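Branched-chain amino acid aminotransferase (Thermoproteus uzoniensis, PDB 5CE8) probably transfers amino groups between leucine, isoleucine or valine and 2-oxoglutarate, using pyridoxal 5'-phosphate as cofactor. Local coordinates at residues Asp253-Val258 with Thr265-Ile270; Asn201-Arg206 with Ile223-Val228; Trp16-Leu21 with Val78-Glu83. All coordinates share one frame; numbering follows the deposited sequence.

Contact 1. Residues Asp253-Val258 with Thr265-Ile270; sequences DEAFFV and TPIIEI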
loop_
_atom_site.group_PDB
_atom_site.type_symbol
_atom_site.label_atom_id
_atom_site.label_comp_id
_atom_site.label_asym_id
_atom_site.label_seq_id
_atom_site.Cartn_x
_atom_site.Cartn_y
_atom_site.Cartn_z
ATOM N N ASP A 253 11.871 -7.621 26.008
ATOM C CA ASP A 253 12.768 -8.107 27.060
ATOM C C ASP A 253 14.098 -8.587 26.542
ATOM O O ASP A 253 15.124 -8.393 27.191
ATOM C CB ASP A 253 12.078 -9.228 27.862
ATOM C CG ASP A 253 10.748 -8.748 28.500
ATOM O OD1 ASP A 253 10.700 -7.575 28.895
ATOM O OD2 ASP A 253 9.766 -9.515 28.550
ATOM N N GLU A 254 14.082 -9.112 25.331
ATOM C CA GLU A 254 15.283 -9.650 24.641
ATOM C C GLU A 254 15.011 -9.750 23.183
ATOM O O GLU A 254 13.842 -9.760 22.734
ATOM C CB GLU A 254 15.726 -11.110 25.041
ATOM C CG GLU A 254 15.520 -11.603 26.423
ATOM C CD GLU A 254 15.961 -13.044 26.605
ATOM O OE1 GLU A 254 16.999 -13.485 25.981
ATOM O OE2 GLU A 254 15.297 -13.698 27.445
ATOM N N ALA A 255 16.111 -9.848 22.443
ATOM C CA ALA A 255 16.116 -9.966 20.968
ATOM C C ALA A 255 17.396 -10.593 20.489
ATOM O O ALA A 255 18.460 -10.470 21.117
ATOM C CB ALA A 255 15.926 -8.619 20.267
ATOM N N PHE A 256 17.250 -11.378 19.459
ATOM C CA PHE A 256 18.381 -12.022 18.803
ATOM C C PHE A 256 18.126 -12.355 17.324
ATOM O O PHE A 256 17.008 -12.596 16.885
ATOM C CB PHE A 256 18.833 -13.275 19.576
ATOM C CG PHE A 256 17.826 -14.381 19.726
ATOM C CD1 PHE A 256 16.886 -14.349 20.735
ATOM C CD2 PHE A 256 17.847 -15.507 18.895
ATOM C CE1 PHE A 256 15.988 -15.425 20.966
ATOM C CE2 PHE A 256 16.973 -16.561 19.126
ATOM C CZ PHE A 256 15.990 -16.504 20.110
ATOM N N PHE A 257 19.228 -12.365 16.593
ATOM C CA PHE A 257 19.316 -12.816 15.213
ATOM C C PHE A 257 19.812 -14.266 15.186
ATOM O O PHE A 257 20.611 -14.714 16.057
ATOM C CB PHE A 257 20.417 -12.082 14.488
ATOM C CG PHE A 257 20.127 -10.665 14.127
ATOM C CD1 PHE A 257 19.104 -10.354 13.293
ATOM C CD2 PHE A 257 20.950 -9.600 14.625
ATOM C CE1 PHE A 257 18.897 -9.039 12.895
ATOM C CE2 PHE A 257 20.708 -8.302 14.263
ATOM C CZ PHE A 257 19.676 -8.009 13.376
ATOM N N VAL A 258 19.347 -14.998 14.153
ATOM C CA VAL A 258 19.718 -16.391 13.914
ATOM C C VAL A 258 20.007 -16.523 12.406
ATOM O O VAL A 258 19.366 -15.795 11.574
ATOM C CB VAL A 258 18.689 -17.431 14.433
ATOM C CG1 VAL A 258 18.350 -17.148 15.886
ATOM C CG2 VAL A 258 17.437 -17.419 13.614
ATOM N N THR A 265 22.855 -14.713 17.796
ATOM C CA THR A 265 23.556 -13.496 18.207
ATOM C C THR A 265 22.511 -12.672 18.927
ATOM O O THR A 265 21.499 -12.323 18.304
ATOM C CB THR A 265 24.148 -12.801 16.977
ATOM O OG1 THR A 265 25.147 -13.632 16.391
ATOM C CG2 THR A 265 24.708 -11.419 17.309
ATOM N N PRO A 266 22.719 -12.374 20.243
ATOM C CA PRO A 266 21.957 -11.358 21.007
ATOM C C PRO A 266 21.950 -9.985 20.291
ATOM O O PRO A 266 22.994 -9.558 19.788
ATOM C CB PRO A 266 22.803 -11.191 22.311
ATOM C CG PRO A 266 23.585 -12.389 22.433
ATOM C CD PRO A 266 23.915 -12.790 21.010
ATOM N N ILE A 267 20.827 -9.283 20.304
ATOM C CA ILE A 267 20.747 -7.909 19.864
ATOM C C ILE A 267 20.691 -7.014 21.152
ATOM O O ILE A 267 19.750 -7.100 21.866
ATOM C CB ILE A 267 19.523 -7.717 18.949
ATOM C CG1 ILE A 267 19.743 -8.477 17.675
ATOM C CG2 ILE A 267 19.431 -6.271 18.514
ATOM C CD1 ILE A 267 18.476 -8.832 16.959
ATOM N N ILE A 268 21.739 -6.252 21.457
ATOM C CA ILE A 268 21.753 -5.487 22.701
ATOM C C ILE A 268 21.405 -4.005 22.518
ATOM O O ILE A 268 21.299 -3.274 23.469
ATOM C CB ILE A 268 23.064 -5.656 23.511
ATOM C CG1 ILE A 268 24.283 -5.299 22.674
ATOM C CG2 ILE A 268 23.062 -7.078 24.103
ATOM C CD1 ILE A 268 25.609 -5.122 23.441
ATOM N N GLU A 269 21.215 -3.589 21.290
ATOM C CA GLU A 269 20.829 -2.229 20.995
ATOM C C GLU A 269 20.080 -2.201 19.711
ATOM O O GLU A 269 20.468 -2.855 18.756
ATOM C CB GLU A 269 22.008 -1.327 20.999
ATOM C CG GLU A 269 21.639 0.090 21.188
ATOM C CD GLU A 269 22.795 0.976 20.720
ATOM O OE1 GLU A 269 23.661 1.242 21.528
ATOM O OE2 GLU A 269 22.857 1.396 19.542
ATOM N N ILE A 270 18.932 -1.549 19.736
ATOM C CA ILE A 270 18.132 -1.258 18.568
ATOM C C ILE A 270 17.724 0.198 18.568
ATOM O O ILE A 270 16.902 0.628 19.389
ATOM C CB ILE A 270 16.852 -2.113 18.489
ATOM C CG1 ILE A 270 17.178 -3.591 18.435
ATOM C CG2 ILE A 270 16.086 -1.743 17.262
HETATM O O HOH W 1 18.468 -8.754 23.748
#
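Ala255, Phe256 and Phe257 pair with Thr265, Pro266 and Ile267 in an antiparallel beta hairpin of the mixed sheet. The tight part is the backbone ladder near the hairpin turn. Phe257 and Thr265 form a hydrogen-bonded pair: Phe257 N donates to Thr265 O at 2.8 Å, and Thr265 N returns a straighter bond to Phe257 O at 2.8 Å. Phe256 and Pro266 are the adjoining non-hydrogen-bonded pair. Pro266 has no N-H to give, and this position needs none from it across the hairpin. The Phe256 ring leads away from Pro266 and meets the ring of Phe203 on the neighbouring strand, planes about parallel.

On the face carrying Phe257, the side chain of Ile267 crosses the phenyl group at about a right angle. With CG1 anti to the carbonyl carbon (chi1 -67°) and the chain extended beyond it, CD1 comes over the ring. That methyl makes a CH-pi contact 3.5 Å from the centroid of Phe257.

The far end is looser. The N-to-C directions of the two short segments make 134°, well short of antiparallel. Toward Ala255 the strands part, and a water joins them, accepting from Ala255 N at 2.9 Å and donating to Ile267 O. Beside it, Ile267 N donates to Ala255 O at 2.8 Å, almost straight at 176°, from above the carbonyl plane.

Contact 2. Residues Asn201-Arg206 with Ile223-Val228; sequences NIFIVR and ITRETV. With PLP (pyridoxal-5'-phosphate), chain D.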
loop_
_atom_site.group_PDB
_atom_site.type_symbol
_atom_site.label_atom_id
_atom_site.label_comp_id
_atom_site.label_asym_id
_atom_site.label_seq_id
_atom_site.Cartn_x
_atom_site.Cartn_y
_atom_site.Cartn_z
ATOM N N ASN A 201 17.397 -14.312 10.442
ATOM C CA ASN A 201 15.997 -14.232 10.943
ATOM C C ASN A 201 16.110 -13.594 12.303
ATOM O O ASN A 201 17.219 -13.483 12.884
ATOM C CB ASN A 201 15.283 -15.546 11.044
ATOM C CG ASN A 201 15.029 -16.194 9.661
ATOM O OD1 ASN A 201 15.535 -17.223 9.404
ATOM N ND2 ASN A 201 14.293 -15.544 8.793
ATOM N N ILE A 202 14.991 -13.089 12.763
ATOM C CA ILE A 202 14.920 -12.291 14.020
ATOM C C ILE A 202 13.922 -12.946 14.975
ATOM O O ILE A 202 12.850 -13.434 14.549
ATOM C CB ILE A 202 14.360 -10.869 13.788
ATOM C CG1 ILE A 202 15.116 -10.200 12.677
ATOM C CG2 ILE A 202 14.472 -9.963 15.038
ATOM C CD1 ILE A 202 14.654 -8.781 12.356
ATOM N N PHE A 203 14.276 -12.943 16.279
ATOM C CA PHE A 203 13.420 -13.402 17.358
ATOM C C PHE A 203 13.342 -12.344 18.471
ATOM O O PHE A 203 14.347 -11.740 18.864
ATOM C CB PHE A 203 13.972 -14.728 17.972
ATOM C CG PHE A 203 13.676 -15.953 17.193
ATOM C CD1 PHE A 203 14.515 -16.338 16.167
ATOM C CD2 PHE A 203 12.708 -16.850 17.612
ATOM C CE1 PHE A 203 14.314 -17.479 15.442
ATOM C CE2 PHE A 203 12.518 -18.040 16.870
ATOM C CZ PHE A 203 13.306 -18.340 15.785
ATOM N N ILE A 204 12.165 -12.126 19.051
ATOM C CA ILE A 204 12.186 -11.365 20.286
ATOM C C ILE A 204 11.699 -12.220 21.451
ATOM O O ILE A 204 11.036 -13.151 21.238
ATOM C CB ILE A 204 11.378 -10.055 20.150
ATOM C CG1 ILE A 204 9.900 -10.360 19.927
ATOM C CG2 ILE A 204 12.024 -9.182 19.051
ATOM C CD1 ILE A 204 9.039 -9.113 20.009
ATOM N N VAL A 205 11.928 -11.773 22.685
ATOM C CA VAL A 205 11.230 -12.337 23.832
ATOM C C VAL A 205 10.398 -11.232 24.446
ATOM O O VAL A 205 10.820 -10.178 24.679
ATOM C CB VAL A 205 12.079 -13.016 24.852
ATOM C CG1 VAL A 205 11.265 -13.732 25.877
ATOM C CG2 VAL A 205 12.968 -14.068 24.239
ATOM N N ARG A 206 9.150 -11.519 24.676
ATOM C CA ARG A 206 8.256 -10.479 25.133
ATOM C C ARG A 206 7.432 -11.204 26.136
ATOM O O ARG A 206 6.594 -12.034 25.776
ATOM C CB ARG A 206 7.437 -9.961 23.992
ATOM C CG ARG A 206 6.348 -8.978 24.358
ATOM C CD ARG A 206 5.667 -8.477 23.097
ATOM N NE ARG A 206 4.702 -7.445 23.472
ATOM C CZ ARG A 206 3.536 -7.717 24.032
ATOM N NH1 ARG A 206 3.179 -8.977 24.245
ATOM N NH2 ARG A 206 2.711 -6.732 24.363
ATOM N N ILE A 223 16.772 -22.271 8.354
ATOM C CA ILE A 223 17.036 -23.533 8.976
ATOM C C ILE A 223 17.593 -23.326 10.392
ATOM O O ILE A 223 17.368 -24.168 11.239
ATOM C CB ILE A 223 17.965 -24.367 8.109
ATOM C CG1 ILE A 223 17.103 -24.872 6.957
ATOM C CG2 ILE A 223 18.554 -25.566 8.882
ATOM C CD1 ILE A 223 17.777 -25.510 5.789
ATOM N N THR A 224 18.309 -22.247 10.649
ATOM C CA THR A 224 18.635 -21.900 12.010
ATOM C C THR A 224 17.352 -21.535 12.775
ATOM O O THR A 224 17.166 -21.974 13.927
ATOM C CB THR A 224 19.684 -20.762 12.054
ATOM O OG1 THR A 224 20.824 -21.143 11.228
ATOM C CG2 THR A 224 20.157 -20.579 13.468
ATOM N N ARG A 225 16.486 -20.814 12.091
ATOM C CA ARG A 225 15.124 -20.468 12.608
ATOM C C ARG A 225 14.365 -21.728 12.971
ATOM O O ARG A 225 13.818 -21.824 14.099
ATOM C CB ARG A 225 14.413 -19.574 11.620
ATOM C CG ARG A 225 12.918 -19.294 11.925
ATOM C CD ARG A 225 12.317 -18.619 10.753
ATOM N NE ARG A 225 10.946 -18.161 11.032
ATOM C CZ ARG A 225 9.858 -18.892 10.926
ATOM N NH1 ARG A 225 9.896 -20.173 10.522
ATOM N NH2 ARG A 225 8.723 -18.340 11.302
ATOM N N GLU A 226 14.365 -22.714 12.048
ATOM C CA GLU A 226 13.689 -23.920 12.259
ATOM C C GLU A 226 14.321 -24.660 13.449
ATOM O O GLU A 226 13.611 -25.141 14.375
ATOM C CB GLU A 226 13.715 -24.787 11.011
ATOM C CG GLU A 226 12.766 -25.985 11.035
ATOM C CD GLU A 226 12.907 -26.874 9.818
ATOM O OE1 GLU A 226 12.789 -26.365 8.646
ATOM O OE2 GLU A 226 13.100 -28.075 10.014
ATOM N N THR A 227 15.641 -24.732 13.488
ATOM C CA THR A 227 16.294 -25.324 14.694
ATOM C C THR A 227 15.849 -24.667 16.013
ATOM O O THR A 227 15.554 -25.387 17.014
ATOM C CB THR A 227 17.837 -25.299 14.479
ATOM O OG1 THR A 227 18.081 -25.969 13.222
ATOM C CG2 THR A 227 18.540 -25.921 15.530
ATOM N N VAL A 228 15.914 -23.340 16.043
ATOM C CA VAL A 228 15.493 -22.571 17.209
ATOM C C VAL A 228 14.044 -22.964 17.613
ATOM O O VAL A 228 13.728 -23.125 18.838
ATOM C CB VAL A 228 15.645 -21.086 16.983
ATOM C CG1 VAL A 228 14.877 -20.226 18.003
ATOM C CG2 VAL A 228 17.156 -20.689 17.039
HETATM N N1 PLP D . 17.389 -14.477 6.143
HETATM C C2 PLP D . 17.710 -14.329 4.861
HETATM C C2A PLP D . 17.235 -13.139 4.083
HETATM C C3 PLP D . 18.613 -15.263 4.204
HETATM O O3 PLP D . 19.014 -15.037 2.890
HETATM C C4 PLP D . 19.118 -16.421 4.992
HETATM C C4A PLP D . 20.044 -17.470 4.413
HETATM C C5 PLP D . 18.652 -16.489 6.407
HETATM C C6 PLP D . 17.790 -15.464 6.888
HETATM C C5A PLP D . 19.087 -17.526 7.402
HETATM O O4P PLP D . 18.842 -18.813 6.960
HETATM P P PLP D . 19.679 -20.000 7.574
HETATM O O1P PLP D . 21.208 -19.751 7.338
HETATM O O2P PLP D . 19.217 -20.169 8.958
HETATM O O3P PLP D . 19.393 -21.237 6.771
HETATM O O HOH W 2 17.593 -18.734 10.332
#
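Phe203 and Val228 carry the apolar part of this contact between strand 201-206 and the start of helix 223-235. The side chains come from opposite directions. Val228 CG1, anti to its own backbone N (chi1 164°), sits over one face of the Phe203 ring and toward its rim. It makes a CH-pi contact 3.7 Å from the centroid of the Phe203 ring; its nearest ring atom is Phe203 CZ. Arg225 O lies at the edge of the same ring, near its plane.

Asn201 and Arg225 meet by van der Waals packing, with no direct hydrogen bond. The two side chains cross at about a right angle, and Asn201 OD1 is 3.4 Å from Arg225 CB. The nitrogen ends have outside partners: Asn201 ND2 donates to Leu220 O, and the extended Arg225 reaches Glu241 in a salt bridge.

Water supplies the polar link. One molecule accepts from Arg225 N and donates to Asn201 OD1 at 2.7 Å and to PLP O2P at 2.6 Å. Direct bonds also hold the phosphate. Thr224 grips O2P twice, with Thr224 N at 2.8 Å and Thr224 OG1 at 2.9 Å from PLP O2P. Ile223 N donates to PLP O3P at 3.2 Å. The first amides of the helix thus point at the anion, and the helix dipole would probably favour it. This is the phosphate-binding helix N-terminus of the PLP pocket in a class-IV aminotransferase.

Contact 3. Residues Trp16-Leu21 with Val78-Glu83; sequences WLDGRL and VPYTAE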
loop_
_atom_site.group_PDB
_atom_site.type_symbol
_atom_site.label_atom_id
_atom_site.label_comp_id
_atom_site.label_asym_id
_atom_site.label_seq_id
_atom_site.Cartn_x
_atom_site.Cartn_y
_atom_site.Cartn_z
ATOM N N TRP A 16 34.164 -27.612 -5.934
ATOM C CA TRP A 16 33.408 -28.469 -6.820
ATOM C C TRP A 16 32.647 -27.614 -7.810
ATOM O O TRP A 16 31.899 -26.667 -7.483
ATOM C CB TRP A 16 32.553 -29.398 -5.961
ATOM C CG TRP A 16 31.794 -30.532 -6.513
ATOM C CD1 TRP A 16 32.099 -31.828 -6.331
ATOM C CD2 TRP A 16 30.480 -30.525 -7.118
ATOM N NE1 TRP A 16 31.117 -32.605 -6.856
ATOM C CE2 TRP A 16 30.108 -31.846 -7.326
ATOM C CE3 TRP A 16 29.616 -29.550 -7.518
ATOM C CZ2 TRP A 16 28.895 -32.215 -7.895
ATOM C CZ3 TRP A 16 28.385 -29.939 -8.067
ATOM C CH2 TRP A 16 28.062 -31.235 -8.283
ATOM N N LEU A 17 32.787 -28.018 -9.056
ATOM C CA LEU A 17 32.160 -27.389 -10.123
ATOM C C LEU A 17 31.623 -28.459 -11.043
ATOM O O LEU A 17 32.384 -29.211 -11.660
ATOM C CB LEU A 17 33.211 -26.538 -10.762
ATOM C CG LEU A 17 32.749 -25.643 -11.887
ATOM C CD1 LEU A 17 31.410 -25.079 -11.568
ATOM C CD2 LEU A 17 33.711 -24.493 -12.144
ATOM N N ASP A 18 30.314 -28.577 -11.110
ATOM C CA ASP A 18 29.704 -29.552 -11.964
ATOM C C ASP A 18 30.285 -30.964 -11.969
ATOM O O ASP A 18 30.602 -31.592 -13.021
ATOM C CB ASP A 18 29.616 -28.976 -13.360
ATOM C CG ASP A 18 28.411 -28.045 -13.505
ATOM O OD1 ASP A 18 27.589 -27.979 -12.593
ATOM O OD2 ASP A 18 28.313 -27.378 -14.527
ATOM N N GLY A 19 30.384 -31.483 -10.769
ATOM C CA GLY A 19 30.860 -32.823 -10.593
ATOM C C GLY A 19 32.352 -33.016 -10.715
ATOM O O GLY A 19 32.728 -34.144 -10.810
ATOM N N ARG A 20 33.175 -31.937 -10.704
ATOM C CA ARG A 20 34.670 -31.997 -10.737
ATOM C C ARG A 20 35.243 -31.112 -9.682
ATOM O O ARG A 20 34.714 -30.002 -9.409
ATOM C CB ARG A 20 35.250 -31.505 -12.087
ATOM C CG ARG A 20 36.737 -31.790 -12.354
ATOM C CD ARG A 20 37.271 -30.998 -13.559
ATOM N NE ARG A 20 38.732 -31.105 -13.779
ATOM C CZ ARG A 20 39.414 -30.347 -14.641
ATOM N NH1 ARG A 20 38.779 -29.404 -15.327
ATOM N NH2 ARG A 20 40.733 -30.521 -14.806
ATOM N N LEU A 21 36.331 -31.591 -9.076
ATOM C CA LEU A 21 37.048 -30.803 -8.083
ATOM C C LEU A 21 38.089 -30.019 -8.856
ATOM O O LEU A 21 38.915 -30.565 -9.531
ATOM C CB LEU A 21 37.671 -31.657 -7.017
ATOM C CG LEU A 21 37.135 -31.776 -5.567
ATOM C CD1 LEU A 21 35.812 -31.065 -5.235
ATOM C CD2 LEU A 21 37.164 -33.233 -5.089
ATOM N N VAL A 78 18.125 -27.283 -11.930
ATOM C CA VAL A 78 19.335 -27.803 -11.264
ATOM C C VAL A 78 19.426 -29.301 -11.538
ATOM O O VAL A 78 18.631 -30.066 -11.042
ATOM C CB VAL A 78 19.316 -27.470 -9.775
ATOM C CG1 VAL A 78 20.516 -28.092 -9.069
ATOM C CG2 VAL A 78 19.339 -25.963 -9.592
ATOM N N PRO A 79 20.420 -29.751 -12.329
ATOM C CA PRO A 79 20.390 -31.155 -12.709
ATOM C C PRO A 79 21.009 -32.111 -11.702
ATOM O O PRO A 79 21.629 -33.069 -12.089
ATOM C CB PRO A 79 21.187 -31.153 -14.027
ATOM C CG PRO A 79 22.164 -30.039 -13.864
ATOM C CD PRO A 79 21.462 -28.999 -13.049
ATOM N N TYR A 80 20.878 -31.845 -10.428
ATOM C CA TYR A 80 21.427 -32.691 -9.382
ATOM C C TYR A 80 20.425 -32.890 -8.296
ATOM O O TYR A 80 19.660 -31.981 -7.966
ATOM C CB TYR A 80 22.614 -32.016 -8.755
ATOM C CG TYR A 80 23.800 -31.889 -9.658
ATOM C CD1 TYR A 80 24.608 -33.007 -9.937
ATOM C CD2 TYR A 80 24.112 -30.665 -10.277
ATOM C CE1 TYR A 80 25.724 -32.874 -10.762
ATOM C CE2 TYR A 80 25.199 -30.543 -11.102
ATOM C CZ TYR A 80 26.013 -31.636 -11.343
ATOM O OH TYR A 80 27.105 -31.517 -12.202
ATOM N N THR A 81 20.485 -34.030 -7.633
ATOM C CA THR A 81 19.574 -34.211 -6.489
ATOM C C THR A 81 20.244 -33.673 -5.221
ATOM O O THR A 81 21.452 -33.354 -5.149
ATOM C CB THR A 81 19.258 -35.676 -6.324
ATOM O OG1 THR A 81 20.513 -36.317 -6.058
ATOM C CG2 THR A 81 18.646 -36.216 -7.575
ATOM N N ALA A 82 19.436 -33.603 -4.200
ATOM C CA ALA A 82 19.877 -33.206 -2.871
ATOM C C ALA A 82 21.005 -34.089 -2.410
ATOM O O ALA A 82 21.977 -33.640 -1.806
ATOM C CB ALA A 82 18.715 -33.355 -1.919
ATOM N N GLU A 83 20.837 -35.370 -2.704
ATOM C CA GLU A 83 21.706 -36.422 -2.244
ATOM C C GLU A 83 23.046 -36.279 -2.919
ATOM O O GLU A 83 24.051 -36.208 -2.240
ATOM C CB GLU A 83 21.013 -37.792 -2.507
ATOM C CG GLU A 83 21.926 -38.992 -2.783
ATOM C CD GLU A 83 21.691 -40.106 -1.804
ATOM O OE1 GLU A 83 21.130 -41.148 -2.206
ATOM O OE2 GLU A 83 22.056 -39.865 -0.636
#
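The Tyr80 ring receives Trp16 on one face and Asp18 at its edge. Trp16 CH2 stands 3.7 Å above the tyrosine plane, offset toward the rim, and its closest ring atom is Tyr80 CZ. The two side chains come from opposite directions. Their planes lie at 62° and the centroids of the tyrosine ring and the indole six-membered ring are 5.2 Å apart. This is an edge-to-face stack with the tryptophan edge directed at the tyrosine face. One face of the indole is lined by its own hairpin: Gly19 N lies 3.2 Å above the plane, with Asp18 C farther out. Leu21 CD1 is at the indole edge, in plane.

Asp18 OD1 lies near the plane of the Tyr80 ring, 3.8 Å from Tyr80 CE2. The carboxylate is held by strand 125-132, where Ser125 OG binds OD2 and Val126 N binds OD1. The end of Tyr80 rests against the turn backbone, with Tyr80 OH 3.2 Å from Asp18 C. No hydrogen bond joins the two segments here.

Trp16 CG is anti to the backbone N (chi1 -171°), which points the indole at Tyr80. Trp16 also packs on Ala88 and Thr92 of helix 82-95, on the buried side of the contact. Asp18 and Gly19 form the exposed side.

Thr81 is the N-cap of that helix. The arrangement packs a beta hairpin whose two-residue loop, Asp18-Gly19, is a type I' turn against the loop leading into helix 82-95. Its strands are 14-17 and 20-23 of the antiparallel sheet, the latter outermost within this chain.

Along the chain the contacts close in the order 3, 2, 1. Contacts 1 and 2 are neighbours, with centres 11 Å apart. They share the mixed sheet, where strand 254-259 pairs with strand 201-206; Val258 O and Asn201 N, 2.7 Å apart, probably form a hydrogen bond. The hairpin of contact 1 thus continues the sheet beside the strand that contact 2 joins to the phosphate-binding helix. Contact 3 joins the edge of the other, antiparallel sheet to the entry of helix 82-95, on the opposite side of the chain's centre from contacts 1 and 2. Its centre is about 31 Å from that of contact 2 and about 37 Å from that of contact 1. Contact 2 touches the cofactor, whereas contact 3 is peripheral packing.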